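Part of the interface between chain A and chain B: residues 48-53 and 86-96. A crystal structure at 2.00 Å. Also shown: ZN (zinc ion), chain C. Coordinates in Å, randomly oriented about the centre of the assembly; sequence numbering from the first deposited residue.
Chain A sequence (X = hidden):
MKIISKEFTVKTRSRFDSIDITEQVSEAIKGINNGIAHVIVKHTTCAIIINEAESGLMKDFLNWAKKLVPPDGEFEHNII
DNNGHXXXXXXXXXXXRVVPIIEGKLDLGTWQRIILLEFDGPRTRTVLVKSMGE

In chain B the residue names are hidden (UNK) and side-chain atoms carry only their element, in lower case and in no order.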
# COMPACT_ATOMS: atom_id res chain seq x y z
N ILE A 48 2.10 1.08 8.72
CA ILE A 48 0.93 1.95 8.92
C ILE A 48 -0.26 1.37 8.17
O ILE A 48 -0.12 0.94 7.02
CB ILE A 48 1.18 3.40 8.37
CG1 ILE A 48 2.31 4.10 9.14
CG2 ILE A 48 -0.10 4.23 8.45
CD1 ILE A 48 2.01 4.38 10.62
N ILE A 49 -1.41 1.32 8.82
CA ILE A 49 -2.63 0.83 8.18
C ILE A 49 -3.72 1.81 8.59
O ILE A 49 -3.54 2.54 9.57
CB ILE A 49 -3.10 -0.57 8.69
CG1 ILE A 49 -3.48 -0.50 10.18
CG2 ILE A 49 -2.02 -1.62 8.47
CD1 ILE A 49 -4.05 -1.79 10.74
N ILE A 50 -4.81 1.84 7.82
CA ILE A 50 -5.97 2.67 8.16
C ILE A 50 -7.09 1.66 8.37
O ILE A 50 -7.54 1.03 7.42
CB ILE A 50 -6.42 3.61 7.01
CG1 ILE A 50 -5.25 4.46 6.51
CG2 ILE A 50 -7.56 4.53 7.50
CD1 ILE A 50 -4.58 5.29 7.59
N ASN A 51 -7.54 1.50 9.61
CA ASN A 51 -8.62 0.56 9.87
C ASN A 51 -9.33 0.82 11.20
O ASN A 51 -9.16 1.88 11.80
CB ASN A 51 -8.09 -0.87 9.80
CG ASN A 51 -9.09 -1.82 9.18
OD1 ASN A 51 -9.96 -2.35 9.87
ND2 ASN A 51 -8.99 -2.03 7.87
N GLU A 52 -10.13 -0.13 11.67
CA GLU A 52 -10.86 0.10 12.91
C GLU A 52 -10.03 -0.24 14.14
O GLU A 52 -9.42 -1.31 14.21
CB GLU A 52 -12.18 -0.70 12.91
CG GLU A 52 -13.08 -0.39 14.10
CD GLU A 52 -14.38 -1.17 14.10
OE1 GLU A 52 -15.11 -1.10 15.11
OE2 GLU A 52 -14.68 -1.85 13.10
N ALA A 53 -10.00 0.67 15.09
CA ALA A 53 -9.21 0.45 16.30
C ALA A 53 -10.04 -0.19 17.41
O ALA A 53 -9.91 0.19 18.58
CB ALA A 53 -8.62 1.77 16.77
N UNK B 86 -12.26 -9.67 7.30
CA UNK B 86 -12.33 -8.60 6.30
C UNK B 86 -11.48 -7.41 6.73
O UNK B 86 -10.83 -6.77 5.89
c UNK B 86 -13.78 -8.17 6.10
N UNK B 87 -11.50 -7.12 8.02
CA UNK B 87 -10.72 -6.02 8.59
C UNK B 87 -9.23 -6.28 8.42
O UNK B 87 -8.47 -5.42 7.97
n UNK B 87 -14.34 -4.49 10.92
n UNK B 87 -12.46 -3.78 10.17
c UNK B 87 -13.51 -5.58 10.83
c UNK B 87 -13.69 -3.42 10.52
c UNK B 87 -11.03 -5.85 10.08
c UNK B 87 -12.32 -5.14 10.36
N UNK B 88 -8.82 -7.49 8.79
CA UNK B 88 -7.42 -7.88 8.71
C UNK B 88 -6.85 -7.89 7.29
O UNK B 88 -5.82 -7.26 7.03
c UNK B 88 -7.47 -9.20 10.84
c UNK B 88 -7.22 -9.28 9.34
c UNK B 88 -5.80 -9.78 9.06
N UNK B 89 -7.51 -8.59 6.38
CA UNK B 89 -6.98 -8.64 5.02
C UNK B 89 -7.02 -7.26 4.35
O UNK B 89 -6.10 -6.90 3.61
c UNK B 89 -6.96 -9.91 2.85
c UNK B 89 -7.72 -9.70 4.16
c UNK B 89 -5.55 -10.45 3.04
c UNK B 89 -9.17 -9.27 3.92
N UNK B 90 -8.07 -6.49 4.62
CA UNK B 90 -8.19 -5.14 4.05
C UNK B 90 -7.09 -4.19 4.57
O UNK B 90 -6.63 -3.31 3.85
o UNK B 90 -10.62 -5.13 3.66
c UNK B 90 -9.56 -4.52 4.39
N UNK B 91 -6.70 -4.36 5.83
CA UNK B 91 -5.67 -3.51 6.41
C UNK B 91 -4.33 -3.81 5.75
O UNK B 91 -3.55 -2.91 5.45
c UNK B 91 -5.57 -3.74 7.92
N UNK B 92 -4.08 -5.09 5.52
CA UNK B 92 -2.83 -5.50 4.89
C UNK B 92 -2.73 -5.00 3.44
O UNK B 92 -1.71 -4.42 3.04
c UNK B 92 -2.58 -7.48 6.41
c UNK B 92 -1.46 -7.50 4.13
c UNK B 92 -2.66 -8.99 6.65
c UNK B 92 -2.70 -7.05 4.94
N UNK B 93 -3.79 -5.20 2.66
CA UNK B 93 -3.79 -4.77 1.26
C UNK B 93 -3.76 -3.25 1.15
O UNK B 93 -3.02 -2.68 0.33
c UNK B 93 -6.24 -7.53 -0.06
c UNK B 93 -5.03 -5.33 0.50
c UNK B 93 -5.07 -4.80 -0.93
c UNK B 93 -4.97 -6.86 0.50
N UNK B 94 -4.56 -2.59 1.99
CA UNK B 94 -4.62 -1.15 1.96
C UNK B 94 -5.95 -0.63 1.44
O UNK B 94 -6.62 -1.29 0.64
N UNK B 95 -6.33 0.56 1.88
CA UNK B 95 -7.61 1.13 1.46
C UNK B 95 -7.46 2.12 0.33
O UNK B 95 -8.42 2.81 -0.02
c UNK B 95 -8.28 1.82 2.64
o UNK B 95 -6.32 2.96 3.37
n UNK B 95 -8.20 4.17 3.17
c UNK B 95 -7.52 3.03 3.10
N UNK B 96 -6.27 2.21 -0.25
CA UNK B 96 -6.05 3.12 -1.36
C UNK B 96 -4.94 2.65 -2.27
O UNK B 96 -4.13 1.80 -1.90
c UNK B 96 -5.70 4.53 -0.85
o UNK B 96 -4.42 4.55 -0.24
ZN ZN C . -16.20 -5.10 12.21
O HOH W 1 -7.47 -0.90 5.11
O HOH W 2 -5.02 0.20 5.38
O HOH W 3 -16.97 -3.22 12.83

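Position 86 of chain B carries a single side-chain carbon and lies out of reach of chain A: Ala86(B), within the helix. Position 87 has one carbon followed by a five-membered ring of three carbons and two nitrogens, which identifies His87(B). Its ND1 donates a hydrogen bond to Asn51(A) OD1 (2.9 Å), meeting the oxygen near the ring plane, while its NE2 binds the zinc ion at 2.3 Å. An imidazole suits this place because one nitrogen can donate a proton while the other offers its lone pair to a metal.

Position 88 holds one carbon carrying two more and points away from chain A; this is Val88(B). Position 89 has four carbons, forked at the first with one arm two carbons long. It also points away, and is Ile89(B). Both are buried, as suits aliphatic side chains.

At position 90 one carbon bears one oxygen. The residue is Ser90(B), whose OG donates to Ala86(B) O (2.8 Å), so the hydroxyl is satisfied inside its own helix; CB lies 4.3 Å from Asn51(A) ND2.

Position 91 shows a lone carbon pointing toward the strand: Ala91(B). Its CB packs 3.8 Å from Ile49(A) CD1, and its CA is 5.6 Å from Ile49(A) CA. The short side chain suits so close an approach of helix and strand.

Positions 92 and 93 each have four carbons, forked at the first with one two-carbon arm. They are Ile92(B), pointing away, and Ile93(B), out of reach; both are buried.

Position 94 has no side-chain atoms. It is Gly94(B), the first residue to leave helical geometry; at its phi/psi of 111/153 a CB would jam against the carbonyl O of Ile93(B).

Position 95 has two carbons, the second bearing an oxygen and a nitrogen: Asn95(B). Its OD1 lies 3.6 Å from Ile50(A) CG1, and its ND2 is hydrogen-bonded elsewhere in the structure. Position 96, one carbon and one oxygen, is Ser96(B), which makes no contact with chain A.

The contact thus joins a small apolar patch to a polar end. Ile49(A) packs on Ala91(B), and water 2 accepts from Ile50(A) N (2.9 Å) beside it. Asn51(A) OD1 also accepts from Glu52(A) N (2.9 Å), so one oxygen ties the turn after the strand to the imidazole. Glu52(A) OE2 reaches the zinc site through water 3, which donates to it at 2.7 Å and binds the zinc ion at 2.1 Å.

Chain B 86-96: AHVISAIIGNS
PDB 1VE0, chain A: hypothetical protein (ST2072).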